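Local structure of 1-carboxybiuret hydrolase subunit AtzE (Pseudomonas sp., 6C62) at residues E5-I10 against P64-L69; R14-D19 against A52-R57; T137-D142 against S180-W185; G144-G149 against I374-I379; V289-A294 against N358-D363. The protein hydrolyses 1-carboxybiuret to urea-1,3-dicarboxylate and ammonia, a step in the bacterial breakdown of atrazine, and belongs to the amidase family. All coordinates share one frame; numbering follows the deposited sequence.

Interaction 1. Residues E5-I10 against P64-L69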
# COMPACT_ATOMS: atom_id res chain seq x y z
N GLU A 5 42.59 1.26 8.21
CA GLU A 5 43.99 1.51 7.92
C GLU A 5 44.15 2.32 6.64
O GLU A 5 44.96 3.23 6.59
CB GLU A 5 44.72 0.19 7.77
CG GLU A 5 46.20 0.38 7.82
CD GLU A 5 47.01 -0.91 8.01
OE1 GLU A 5 46.43 -2.04 8.19
OE2 GLU A 5 48.27 -0.74 7.96
N ILE A 6 43.37 2.01 5.59
CA ILE A 6 43.39 2.83 4.37
C ILE A 6 43.09 4.28 4.67
O ILE A 6 43.78 5.19 4.20
CB ILE A 6 42.39 2.33 3.31
CG1 ILE A 6 42.85 1.00 2.76
CG2 ILE A 6 42.33 3.32 2.16
CD1 ILE A 6 41.78 0.12 2.11
N ILE A 7 42.02 4.52 5.39
CA ILE A 7 41.60 5.88 5.72
C ILE A 7 42.68 6.62 6.54
O ILE A 7 42.94 7.80 6.33
CB ILE A 7 40.26 5.87 6.49
CG1 ILE A 7 39.11 5.55 5.52
CG2 ILE A 7 39.96 7.18 7.23
CD1 ILE A 7 37.89 5.03 6.24
N GLU A 8 43.27 5.89 7.47
CA GLU A 8 44.32 6.42 8.34
C GLU A 8 45.56 6.78 7.54
O GLU A 8 46.20 7.79 7.81
CB GLU A 8 44.63 5.38 9.46
CG GLU A 8 46.03 5.41 10.10
CD GLU A 8 46.30 6.69 10.89
OE1 GLU A 8 45.29 7.42 11.18
OE2 GLU A 8 47.52 6.93 11.22
N GLY A 9 45.94 5.92 6.60
CA GLY A 9 47.09 6.16 5.70
C GLY A 9 46.95 7.45 4.88
O GLY A 9 47.96 8.20 4.67
N ILE A 10 45.75 7.70 4.38
CA ILE A 10 45.51 8.94 3.65
C ILE A 10 45.44 10.17 4.55
O ILE A 10 46.04 11.21 4.24
CB ILE A 10 44.26 8.82 2.79
CG1 ILE A 10 44.51 7.79 1.69
CG2 ILE A 10 43.88 10.18 2.18
CD1 ILE A 10 43.25 7.23 1.09
N PRO A 64 37.05 14.49 5.36
CA PRO A 64 35.82 13.82 5.78
C PRO A 64 36.09 12.31 6.09
O PRO A 64 37.22 11.78 5.83
CB PRO A 64 34.86 14.10 4.61
CG PRO A 64 35.79 14.17 3.44
CD PRO A 64 37.01 14.89 3.95
N PRO A 65 35.14 11.65 6.73
CA PRO A 65 35.42 10.36 7.36
C PRO A 65 35.76 9.21 6.43
O PRO A 65 36.37 8.22 6.89
CB PRO A 65 34.11 10.01 8.07
CG PRO A 65 33.35 11.22 8.05
CD PRO A 65 33.79 12.13 7.01
N LEU A 66 35.37 9.29 5.17
CA LEU A 66 35.76 8.24 4.19
C LEU A 66 36.78 8.74 3.18
O LEU A 66 36.91 8.18 2.08
CB LEU A 66 34.51 7.72 3.46
CG LEU A 66 33.44 7.05 4.37
CD1 LEU A 66 32.28 6.53 3.55
CD2 LEU A 66 34.00 5.92 5.18
N ALA A 67 37.53 9.78 3.50
CA ALA A 67 38.40 10.44 2.52
C ALA A 67 39.39 9.53 1.85
O ALA A 67 40.27 8.97 2.50
CB ALA A 67 39.14 11.63 3.15
N GLY A 68 39.21 9.35 0.55
CA GLY A 68 40.11 8.57 -0.28
C GLY A 68 39.77 7.10 -0.41
O GLY A 68 40.47 6.37 -1.11
N LEU A 69 38.71 6.64 0.26
CA LEU A 69 38.38 5.20 0.33
C LEU A 69 37.75 4.76 -1.00
O LEU A 69 36.75 5.30 -1.42
CB LEU A 69 37.42 4.91 1.47
CG LEU A 69 37.15 3.42 1.72
CD1 LEU A 69 38.31 2.77 2.44
CD2 LEU A 69 35.92 3.18 2.52
O HOH W 1 41.24 9.65 4.93
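Ile7 sets CG1 anti to its carbonyl carbon (chi1 -74°), while Leu69, with CG anti to its backbone N (chi1 -173°), turns CD1 through chi2 of 77° to lie 4.2 Å from Ile7 CG1. Further out, Ile7 CD1 rests 3.6 Å from the carbonyl oxygen Pro65 O and also meets Leu66 CD2, the two side chains crossing at a slant. Ile6 comes in beside it: its CG2 touches Leu69 CD1 at 4.1 Å, with the chains at about a right angle. One turn along, Ile10 CD1 sits 3.7 Å from Gly68 CA, so that a CB on Gly68 would run into it. A water ties the backbones together, donating to Ile7 O at 2.9 Å and to Ala67 O at 2.7 Å. An alanine at Ile7 would probably open a gap beside Leu66 CD2 and Pro65 O and deprive Leu69 CD1 of one of its neighbours. Leu221 of helix 216-226 also packs on Ile7 and Leu66. The arrangement is a helix, 3-11, laid over two overlapping beta turns, type I from Pro64 to Ala67 and type II from Leu66 to Leu69, that deliver the chain into strand 70-74 of the large mixed sheet.

Interaction 2. Residues R14-D19 against A52-R57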
# COMPACT_ATOMS: atom_id res chain seq x y z
N ARG A 14 50.77 9.17 4.93
CA ARG A 14 51.59 8.03 4.54
C ARG A 14 51.38 7.60 3.08
O ARG A 14 52.31 7.16 2.41
CB ARG A 14 51.33 6.81 5.42
CG ARG A 14 52.01 5.51 4.87
CD ARG A 14 51.55 4.18 5.52
NE ARG A 14 50.15 3.89 5.22
CZ ARG A 14 49.74 3.37 4.07
NH1 ARG A 14 50.64 3.02 3.16
NH2 ARG A 14 48.46 3.17 3.85
N THR A 15 50.16 7.74 2.59
CA THR A 15 49.94 7.46 1.19
C THR A 15 49.01 8.53 0.65
O THR A 15 48.13 9.04 1.37
CB THR A 15 49.38 6.03 0.99
OG1 THR A 15 49.18 5.73 -0.40
CG2 THR A 15 48.08 5.93 1.70
N SER A 16 49.17 8.88 -0.63
CA SER A 16 48.25 9.76 -1.27
C SER A 16 46.97 9.00 -1.66
O SER A 16 46.97 7.77 -1.89
CB SER A 16 48.88 10.40 -2.48
OG SER A 16 49.00 9.50 -3.57
N ALA A 17 45.87 9.74 -1.75
CA ALA A 17 44.63 9.16 -2.22
C ALA A 17 44.78 8.67 -3.66
O ALA A 17 44.23 7.62 -4.07
CB ALA A 17 43.48 10.17 -2.09
N ARG A 18 45.49 9.44 -4.47
CA ARG A 18 45.73 9.04 -5.84
C ARG A 18 46.47 7.70 -5.91
O ARG A 18 46.13 6.85 -6.75
CB ARG A 18 46.46 10.15 -6.62
CG ARG A 18 46.80 9.85 -8.08
CD ARG A 18 45.49 9.65 -8.85
NE ARG A 18 45.73 9.34 -10.24
CZ ARG A 18 45.95 10.22 -11.21
NH1 ARG A 18 46.19 9.76 -12.45
NH2 ARG A 18 45.91 11.52 -10.99
N ASP A 19 47.48 7.49 -5.06
CA ASP A 19 48.15 6.16 -5.04
C ASP A 19 47.24 5.00 -4.63
O ASP A 19 47.35 3.89 -5.16
CB ASP A 19 49.38 6.16 -4.09
CG ASP A 19 50.60 6.91 -4.67
OD1 ASP A 19 50.61 7.26 -5.86
OD2 ASP A 19 51.56 7.13 -3.90
N ALA A 52 41.22 15.38 -5.88
CA ALA A 52 40.55 16.41 -5.07
C ALA A 52 40.76 16.22 -3.57
O ALA A 52 40.89 17.20 -2.83
CB ALA A 52 39.06 16.50 -5.42
N ILE A 53 40.75 14.98 -3.10
CA ILE A 53 41.06 14.69 -1.70
C ILE A 53 42.53 15.11 -1.37
O ILE A 53 42.78 15.73 -0.32
CB ILE A 53 40.88 13.19 -1.37
CG1 ILE A 53 39.41 12.74 -1.46
CG2 ILE A 53 41.48 12.82 0.00
CD1 ILE A 53 38.49 13.44 -0.50
N ASP A 54 43.48 14.77 -2.24
CA ASP A 54 44.89 15.19 -2.03
C ASP A 54 45.01 16.74 -2.00
O ASP A 54 45.69 17.28 -1.13
CB ASP A 54 45.87 14.57 -3.03
CG ASP A 54 45.95 13.02 -2.94
OD1 ASP A 54 45.86 12.47 -1.76
OD2 ASP A 54 46.06 12.34 -4.07
N VAL A 55 44.29 17.44 -2.85
CA VAL A 55 44.27 18.91 -2.78
C VAL A 55 43.76 19.43 -1.42
O VAL A 55 44.41 20.34 -0.83
CB VAL A 55 43.51 19.52 -3.96
CG1 VAL A 55 43.06 20.99 -3.73
CG2 VAL A 55 44.35 19.34 -5.21
N ARG A 56 42.67 18.84 -0.90
CA ARG A 56 42.15 19.26 0.37
C ARG A 56 43.10 19.01 1.52
O ARG A 56 43.26 19.84 2.45
CB ARG A 56 40.78 18.60 0.67
CG ARG A 56 39.68 19.13 -0.25
CD ARG A 56 38.43 18.27 -0.30
NE ARG A 56 37.64 18.46 0.89
CZ ARG A 56 36.56 17.72 1.19
NH1 ARG A 56 36.16 16.76 0.37
NH2 ARG A 56 35.89 17.96 2.32
N ARG A 57 43.69 17.83 1.51
CA ARG A 57 44.69 17.48 2.53
C ARG A 57 45.88 18.44 2.51
O ARG A 57 46.28 18.90 3.57
CB ARG A 57 45.21 16.05 2.35
CG ARG A 57 45.91 15.58 3.60
CD ARG A 57 46.73 14.34 3.40
NE ARG A 57 47.29 14.08 4.72
CZ ARG A 57 48.39 14.65 5.24
NH1 ARG A 57 49.18 15.43 4.50
NH2 ARG A 57 48.70 14.39 6.51
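Asp54 reaches from helix 43-58 across to Ala17 and Arg18, and its carboxylate straddles their backbone N-H groups. OD1 takes the hydrogen of Ala17 N at 2.7 Å, and OD2 takes that of Arg18 N at 3.0 Å. Each oxygen uses its syn lone pair, the one on the side of its partner oxygen, so the two bonds form a fork; both are moderately bent, at 155° and 154°. With CG anti to the carbonyl carbon (chi1 -63°) the carboxylate is carried toward the start of helix 17-35, and the two bonds fix its rotation.

Ala17 also brings its methyl up to the carboxylate. Its CB lies 3.3 Å from Asp54 OD1 and touches Ile53 CG2 at 3.9 Å, so one methyl meets both a polar and an apolar neighbour. Ile53 CG2, anti to its own backbone N, continues the packing toward Ala67 in the loop ahead of strand 70-74.

An alanine in place of Asp54 would probably leave the amides of Ala17 and Arg18 without their acceptors and weaken the hold on this end of the helix. Arg18 turns its guanidinium elsewhere, to salt bridges with Glu22 and Asp51. Ser16, at the N-cap, uses OG to accept from Asp19 N at 2.9 Å. The first three amides of helix 17-35 thus find acceptors, Asp19 N in a classical serine N-cap, Ala17 N and Arg18 N in a carboxylate from a neighbouring helix, whose negative charge would suit the positive end of the helix dipole.

Interaction 3. Residues T137-D142 against S180-W185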
# COMPACT_ATOMS: atom_id res chain seq x y z
N THR A 137 29.57 -13.84 -12.26
CA THR A 137 30.64 -13.42 -11.33
C THR A 137 31.14 -14.64 -10.58
O THR A 137 30.34 -15.45 -10.14
CB THR A 137 30.13 -12.35 -10.37
OG1 THR A 137 29.84 -11.16 -11.12
CG2 THR A 137 31.17 -12.00 -9.33
N ARG A 138 32.45 -14.76 -10.41
CA ARG A 138 33.03 -15.97 -9.82
C ARG A 138 33.50 -15.71 -8.41
O ARG A 138 34.07 -14.65 -8.10
CB ARG A 138 34.16 -16.52 -10.68
CG ARG A 138 33.73 -16.93 -12.09
CD ARG A 138 34.91 -17.45 -12.95
NE ARG A 138 34.37 -17.90 -14.23
CZ ARG A 138 33.88 -19.12 -14.47
NH1 ARG A 138 33.90 -20.12 -13.57
NH2 ARG A 138 33.30 -19.34 -15.66
N ASN A 139 33.32 -16.69 -7.53
CA ASN A 139 33.76 -16.57 -6.15
C ASN A 139 35.27 -16.50 -6.08
O ASN A 139 35.95 -17.45 -6.51
CB ASN A 139 33.26 -17.77 -5.36
CG ASN A 139 33.26 -17.54 -3.90
OD1 ASN A 139 34.29 -17.19 -3.33
ND2 ASN A 139 32.09 -17.72 -3.25
N PRO A 140 35.84 -15.45 -5.48
CA PRO A 140 37.30 -15.39 -5.38
C PRO A 140 37.92 -16.45 -4.52
O PRO A 140 39.08 -16.70 -4.70
CB PRO A 140 37.53 -13.99 -4.75
CG PRO A 140 36.36 -13.22 -5.15
CD PRO A 140 35.25 -14.19 -5.04
N HIS A 141 37.19 -17.08 -3.61
CA HIS A 141 37.75 -18.21 -2.84
C HIS A 141 37.77 -19.53 -3.62
O HIS A 141 38.48 -20.48 -3.22
CB HIS A 141 37.00 -18.42 -1.52
CG HIS A 141 37.00 -17.20 -0.65
ND1 HIS A 141 38.15 -16.61 -0.20
CD2 HIS A 141 35.98 -16.39 -0.26
CE1 HIS A 141 37.85 -15.53 0.51
NE2 HIS A 141 36.53 -15.36 0.48
N ASP A 142 36.98 -19.62 -4.69
CA ASP A 142 37.00 -20.80 -5.57
C ASP A 142 36.22 -20.42 -6.81
O ASP A 142 34.96 -20.40 -6.80
CB ASP A 142 36.40 -21.99 -4.85
CG ASP A 142 36.30 -23.26 -5.74
OD1 ASP A 142 36.43 -23.19 -6.97
OD2 ASP A 142 36.04 -24.34 -5.17
N SER A 180 27.47 -13.88 2.67
CA SER A 180 27.65 -15.26 3.15
C SER A 180 28.62 -16.07 2.27
O SER A 180 29.59 -16.68 2.77
CB SER A 180 26.34 -15.98 3.23
OG SER A 180 26.42 -17.27 3.80
N LEU A 181 28.29 -16.13 0.99
CA LEU A 181 29.00 -16.93 0.06
C LEU A 181 30.43 -16.46 -0.28
O LEU A 181 31.29 -17.32 -0.51
CB LEU A 181 28.19 -17.18 -1.17
CG LEU A 181 26.82 -17.81 -0.96
CD1 LEU A 181 26.29 -18.29 -2.29
CD2 LEU A 181 26.90 -18.97 0.01
N CYS A 182 30.67 -15.15 -0.25
CA CYS A 182 32.01 -14.57 -0.49
C CYS A 182 32.85 -14.39 0.78
O CYS A 182 34.05 -14.03 0.70
CB CYS A 182 31.90 -13.25 -1.24
SG CYS A 182 31.42 -13.47 -2.96
N GLY A 183 32.26 -14.58 1.95
CA GLY A 183 32.99 -14.36 3.15
C GLY A 183 33.34 -12.91 3.42
O GLY A 183 34.46 -12.60 3.83
N VAL A 184 32.35 -12.02 3.29
CA VAL A 184 32.57 -10.64 3.61
C VAL A 184 31.40 -10.13 4.45
O VAL A 184 30.45 -10.87 4.72
CB VAL A 184 32.73 -9.77 2.34
CG1 VAL A 184 33.90 -10.26 1.46
CG2 VAL A 184 31.44 -9.75 1.51
N TRP A 185 31.51 -8.89 4.91
CA TRP A 185 30.53 -8.30 5.80
C TRP A 185 29.41 -7.66 4.96
O TRP A 185 29.68 -7.08 3.92
CB TRP A 185 31.14 -7.23 6.71
CG TRP A 185 32.06 -7.76 7.73
CD1 TRP A 185 33.42 -8.05 7.59
CD2 TRP A 185 31.73 -8.11 9.07
NE1 TRP A 185 33.92 -8.54 8.77
CE2 TRP A 185 32.91 -8.59 9.69
CE3 TRP A 185 30.54 -8.11 9.79
CZ2 TRP A 185 32.92 -9.05 11.00
CZ3 TRP A 185 30.56 -8.57 11.08
CH2 TRP A 185 31.74 -9.01 11.68
O HOH W 2 36.90 -13.35 2.66
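An Asx turn at Asn139 faces the C-terminal end of helix 176-182, where side chains of the turn pick up the carbonyls of Leu181 and Cys182. Asn139 OD1 closes the turn by accepting from His141 N at 2.9 Å on an in-plane lone pair. That turns the amide so that ND2 donates to Leu181 O, also at 2.9 Å and fairly straight at 160°; the oxygen lies in the amide plane, while the donor stands well above the plane of the carbonyl. The other end of the turn brings in His141, whose NE2 donates to Cys182 O at 2.8 Å. Here the bond is bent to 130°, with the oxygen at the edge of the ring, near its plane. A water beside the same nitrogen accepts a weak bond and donates to Gly183 O at 2.8 Å. Pro140 CD touches Cys182 SG at 4.4 Å. Asn139 ND2 has a second acceptor in Ile146 O, so the amide joins three pieces of chain, and Trp417 meets the His141 ring edge-to-face. The contact thus lies between strand 135-139 and the end of helix 176-182, with helix 152-159 covering Pro140 and Val184, and the chain running on from Gly183 into strand 185-188 of the central sheet.

Interaction 4. Residues G144-G149 against I374-I379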
# COMPACT_ATOMS: atom_id res chain seq x y z
N GLY A 144 35.37 -21.78 -9.50
CA GLY A 144 34.34 -22.64 -10.09
C GLY A 144 32.99 -22.54 -9.34
O GLY A 144 32.01 -23.17 -9.72
N ARG A 145 32.94 -21.71 -8.30
CA ARG A 145 31.73 -21.58 -7.46
C ARG A 145 31.10 -20.18 -7.60
O ARG A 145 31.75 -19.21 -7.97
CB ARG A 145 32.07 -21.89 -6.01
CG ARG A 145 32.51 -23.35 -5.82
CD ARG A 145 32.84 -23.55 -4.41
NE ARG A 145 33.23 -24.92 -4.08
CZ ARG A 145 32.39 -25.95 -3.93
NH1 ARG A 145 31.08 -25.84 -4.13
NH2 ARG A 145 32.89 -27.12 -3.58
N ILE A 146 29.81 -20.12 -7.34
CA ILE A 146 29.07 -18.83 -7.42
C ILE A 146 29.51 -17.85 -6.32
O ILE A 146 29.91 -18.25 -5.22
CB ILE A 146 27.55 -19.02 -7.35
CG1 ILE A 146 27.10 -19.51 -5.98
CG2 ILE A 146 27.05 -19.94 -8.46
CD1 ILE A 146 25.59 -19.47 -5.79
N ALA A 147 29.42 -16.58 -6.64
CA ALA A 147 29.58 -15.50 -5.68
C ALA A 147 28.29 -15.24 -4.88
O ALA A 147 28.30 -14.52 -3.93
CB ALA A 147 29.96 -14.24 -6.41
N GLY A 148 27.16 -15.80 -5.28
CA GLY A 148 25.91 -15.48 -4.65
C GLY A 148 25.35 -14.30 -5.42
O GLY A 148 25.91 -13.90 -6.46
N GLY A 149 24.23 -13.80 -4.95
CA GLY A 149 23.51 -12.78 -5.68
C GLY A 149 22.28 -12.33 -4.94
O GLY A 149 21.99 -12.85 -3.84
N ILE A 374 23.62 -23.47 2.76
CA ILE A 374 24.89 -24.07 2.46
C ILE A 374 25.88 -22.97 1.95
O ILE A 374 25.47 -21.84 1.63
CB ILE A 374 24.74 -25.12 1.31
CG1 ILE A 374 24.10 -24.49 0.06
CG2 ILE A 374 23.86 -26.29 1.71
CD1 ILE A 374 24.31 -25.28 -1.20
N SER A 375 27.15 -23.34 1.83
CA SER A 375 28.16 -22.50 1.19
C SER A 375 28.05 -22.55 -0.33
O SER A 375 27.25 -23.33 -0.86
CB SER A 375 29.56 -22.93 1.63
OG SER A 375 29.73 -22.55 2.97
N ALA A 376 28.86 -21.77 -1.04
CA ALA A 376 28.68 -21.56 -2.45
C ALA A 376 28.69 -22.86 -3.28
O ALA A 376 29.66 -23.59 -3.23
CB ALA A 376 29.72 -20.60 -2.97
N PRO A 377 27.60 -23.13 -4.02
CA PRO A 377 27.62 -24.25 -4.93
C PRO A 377 28.37 -23.93 -6.23
O PRO A 377 28.75 -22.74 -6.47
CB PRO A 377 26.15 -24.51 -5.18
CG PRO A 377 25.50 -23.20 -5.02
CD PRO A 377 26.23 -22.59 -3.86
N ALA A 378 28.62 -24.97 -7.03
CA ALA A 378 29.27 -24.80 -8.34
C ALA A 378 28.42 -23.92 -9.25
O ALA A 378 27.22 -23.97 -9.24
CB ALA A 378 29.48 -26.19 -9.02
N ILE A 379 29.09 -23.13 -10.07
CA ILE A 379 28.45 -22.43 -11.15
C ILE A 379 27.73 -23.46 -12.03
O ILE A 379 28.29 -24.47 -12.32
CB ILE A 379 29.49 -21.65 -11.96
CG1 ILE A 379 29.87 -20.38 -11.18
CG2 ILE A 379 28.97 -21.31 -13.38
CD1 ILE A 379 31.19 -19.78 -11.59
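The guanidinium of Arg145 meets the 374-379 segment at its edge, where Pro377 CA lies in its plane, 3.9 Å from NH1. NH1 also donates a weak hydrogen bond to Ala376 O, 2.8 Å away but bent to 127°. The stronger partner of this group is outside the two segments: NE forms a salt bridge with Asp142. The chain leading there is extended from CG to NE, and its CD passes 3.4 Å from Ala376 O.

The backbones join next to it. Ile379 N donates to Gly144 O at 2.9 Å, and Ile146 N donates to Pro377 O at 3.0 Å. These two bonds flank the pair Arg145 and Ala378, whose CA atoms come within 4.1 Å: a single beta bridge, the touching parts running 114° apart. The segment 144-149 turns a corner here and runs through Gly148 and Gly149 into Ser150, assigned by similarity to the charge relay, within the glycine- and serine-rich sequence of amidase signature enzymes.

Ile146 packs its side chain on the other segment. Its CG1 takes the crowded position between backbone N and carbonyl carbon (chi1 68°), with CD1 meeting Pro377 CD at 3.7 Å, the side chains meeting at a slant. Its CG2 touches Ile379 CG1 at 3.9 Å. Leu181 of helix 176-182 also touches Ile146, while Asn139 and Arg138 of strand 135-139 lie against Ala376 and Ile379 respectively.

Interaction 5. Residues V289-A294 against N358-D363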
# COMPACT_ATOMS: atom_id res chain seq x y z
N VAL A 289 14.64 -19.71 20.01
CA VAL A 289 13.48 -18.84 19.89
C VAL A 289 12.78 -19.18 18.53
O VAL A 289 13.45 -19.37 17.51
CB VAL A 289 13.94 -17.37 19.80
CG1 VAL A 289 12.79 -16.42 19.57
CG2 VAL A 289 14.69 -17.00 21.02
N MET A 290 11.44 -19.24 18.52
CA MET A 290 10.71 -19.43 17.26
C MET A 290 10.33 -18.07 16.67
O MET A 290 9.78 -17.24 17.34
CB MET A 290 9.48 -20.33 17.46
CG MET A 290 9.91 -21.69 18.05
SD MET A 290 11.12 -22.62 17.00
CE MET A 290 9.86 -23.44 16.01
N TRP A 291 10.66 -17.88 15.41
CA TRP A 291 10.24 -16.69 14.66
C TRP A 291 8.79 -16.95 14.26
O TRP A 291 8.43 -18.07 13.87
CB TRP A 291 11.14 -16.56 13.44
CG TRP A 291 10.92 -15.34 12.58
CD1 TRP A 291 10.06 -15.24 11.55
CD2 TRP A 291 11.62 -14.12 12.64
NE1 TRP A 291 10.17 -14.03 10.97
CE2 TRP A 291 11.12 -13.31 11.62
CE3 TRP A 291 12.64 -13.63 13.44
CZ2 TRP A 291 11.58 -12.04 11.38
CZ3 TRP A 291 13.10 -12.33 13.22
CH2 TRP A 291 12.57 -11.55 12.19
N PRO A 292 7.91 -15.95 14.42
CA PRO A 292 6.51 -16.20 14.04
C PRO A 292 6.27 -16.46 12.51
O PRO A 292 6.73 -15.67 11.66
CB PRO A 292 5.82 -14.91 14.49
CG PRO A 292 6.87 -13.86 14.25
CD PRO A 292 8.09 -14.54 14.82
N ASP A 293 5.58 -17.53 12.18
CA ASP A 293 5.09 -17.80 10.84
C ASP A 293 6.18 -17.67 9.77
O ASP A 293 5.94 -17.07 8.72
CB ASP A 293 3.97 -16.80 10.48
CG ASP A 293 2.72 -16.95 11.36
OD1 ASP A 293 2.48 -18.06 11.88
OD2 ASP A 293 1.99 -15.94 11.52
N ALA A 294 7.34 -18.24 10.00
CA ALA A 294 8.51 -17.93 9.12
C ALA A 294 8.28 -18.42 7.69
O ALA A 294 8.56 -17.70 6.74
CB ALA A 294 9.78 -18.52 9.68
N ASN A 358 7.32 -7.38 15.50
CA ASN A 358 7.55 -6.31 16.50
C ASN A 358 7.29 -6.80 17.95
O ASN A 358 8.01 -6.41 18.87
CB ASN A 358 6.73 -5.05 16.17
CG ASN A 358 7.30 -4.29 14.96
OD1 ASN A 358 8.51 -4.20 14.79
ND2 ASN A 358 6.44 -3.71 14.15
N ALA A 359 6.30 -7.66 18.12
CA ALA A 359 6.01 -8.24 19.43
C ALA A 359 7.12 -9.18 19.90
O ALA A 359 7.51 -9.14 21.07
CB ALA A 359 4.64 -8.92 19.48
N LEU A 360 7.64 -10.00 19.00
CA LEU A 360 8.77 -10.89 19.28
C LEU A 360 9.96 -10.09 19.79
O LEU A 360 10.60 -10.50 20.77
CB LEU A 360 9.25 -11.61 18.01
CG LEU A 360 10.46 -12.54 18.25
CD1 LEU A 360 10.08 -13.64 19.19
CD2 LEU A 360 10.88 -13.17 16.95
N PHE A 361 10.26 -8.95 19.15
CA PHE A 361 11.36 -8.11 19.60
C PHE A 361 11.15 -7.27 20.86
O PHE A 361 12.06 -6.59 21.29
CB PHE A 361 11.89 -7.24 18.46
CG PHE A 361 12.78 -7.97 17.54
CD1 PHE A 361 14.07 -8.31 17.92
CD2 PHE A 361 12.35 -8.34 16.27
CE1 PHE A 361 14.94 -8.98 17.05
CE2 PHE A 361 13.22 -9.02 15.42
CZ PHE A 361 14.51 -9.36 15.82
N ARG A 362 9.97 -7.32 21.45
CA ARG A 362 9.80 -6.82 22.81
C ARG A 362 10.50 -7.72 23.84
O ARG A 362 10.72 -7.29 24.94
CB ARG A 362 8.30 -6.59 23.12
CG ARG A 362 7.79 -5.40 22.30
CD ARG A 362 6.52 -4.77 22.83
NE ARG A 362 5.32 -5.41 22.27
CZ ARG A 362 4.77 -5.12 21.07
NH1 ARG A 362 3.68 -5.78 20.68
NH2 ARG A 362 5.32 -4.23 20.22
N ASP A 363 10.82 -8.95 23.50
CA ASP A 363 11.45 -9.90 24.41
C ASP A 363 12.93 -10.16 24.06
O ASP A 363 13.60 -10.84 24.81
CB ASP A 363 10.69 -11.22 24.39
CG ASP A 363 9.14 -11.05 24.72
OD1 ASP A 363 8.75 -10.13 25.47
OD2 ASP A 363 8.31 -11.80 24.20
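Leu360 points its CB at the 289-294 segment, and from there its side chain wedges between Val289, Trp291 and Pro292. CG is placed anti to the backbone N (chi1 179°); the two methyls then part. Leu360 CD1 touches Val289 CG1 at 3.9 Å. The same Leu360 CD1 lies 4.1 Å from the carbonyl oxygen Met290 O. Leu360 CD2 takes the other side, with Pro292 CD at 3.8 Å and Trp291 CE3 at 4.0 Å; the leucine and tryptophan side chains cross at about a right angle. One atom further round the indole, CE2 of the next residue, Phe361, reaches Trp291 CZ3 at 4.0 Å, the two side chains crossing at a slant. Pro292 CD also lies over one face of the indole, 3.7 Å above it toward the rim, so proline and leucine share this aromatic neighbour. The polar end of the indole is satisfied from elsewhere, NE1 bonding to Tyr353 OH. Across the two segments the contact is packing, largely apolar, away from the annotated sites. It seats the last turn of helix 340-360 against the chain that leaves the outermost strand 288-289 and enters helix 294-312, while Leu367 of strand 366-370 touches Val289, Leu360 and Phe361.

How the interactions relate
Interactions 1 and 2 form one group near the N-terminus, their centres 9 Å apart: helices 3-11 and 17-35 follow each other directly, and interaction 2 falls wholly between the two halves of interaction 1. Interactions 3 and 4, centres about 8 Å apart, alternate in sequence and share Asn139, bonded to Arg145 and Ile146. They tie the loop leading to Ser150 to the helix following Ser174; the side chains of Leu181 and Ile146 lie about 11 Å from those of these probably catalytic serines. The centre of interaction 5, at the far edge of the mixed sheet, lies about 31 Å from those of interactions 3 and 4 and about 48 Å from that of interaction 2. Interactions 1, 2 and 5 join outlying helices to the body.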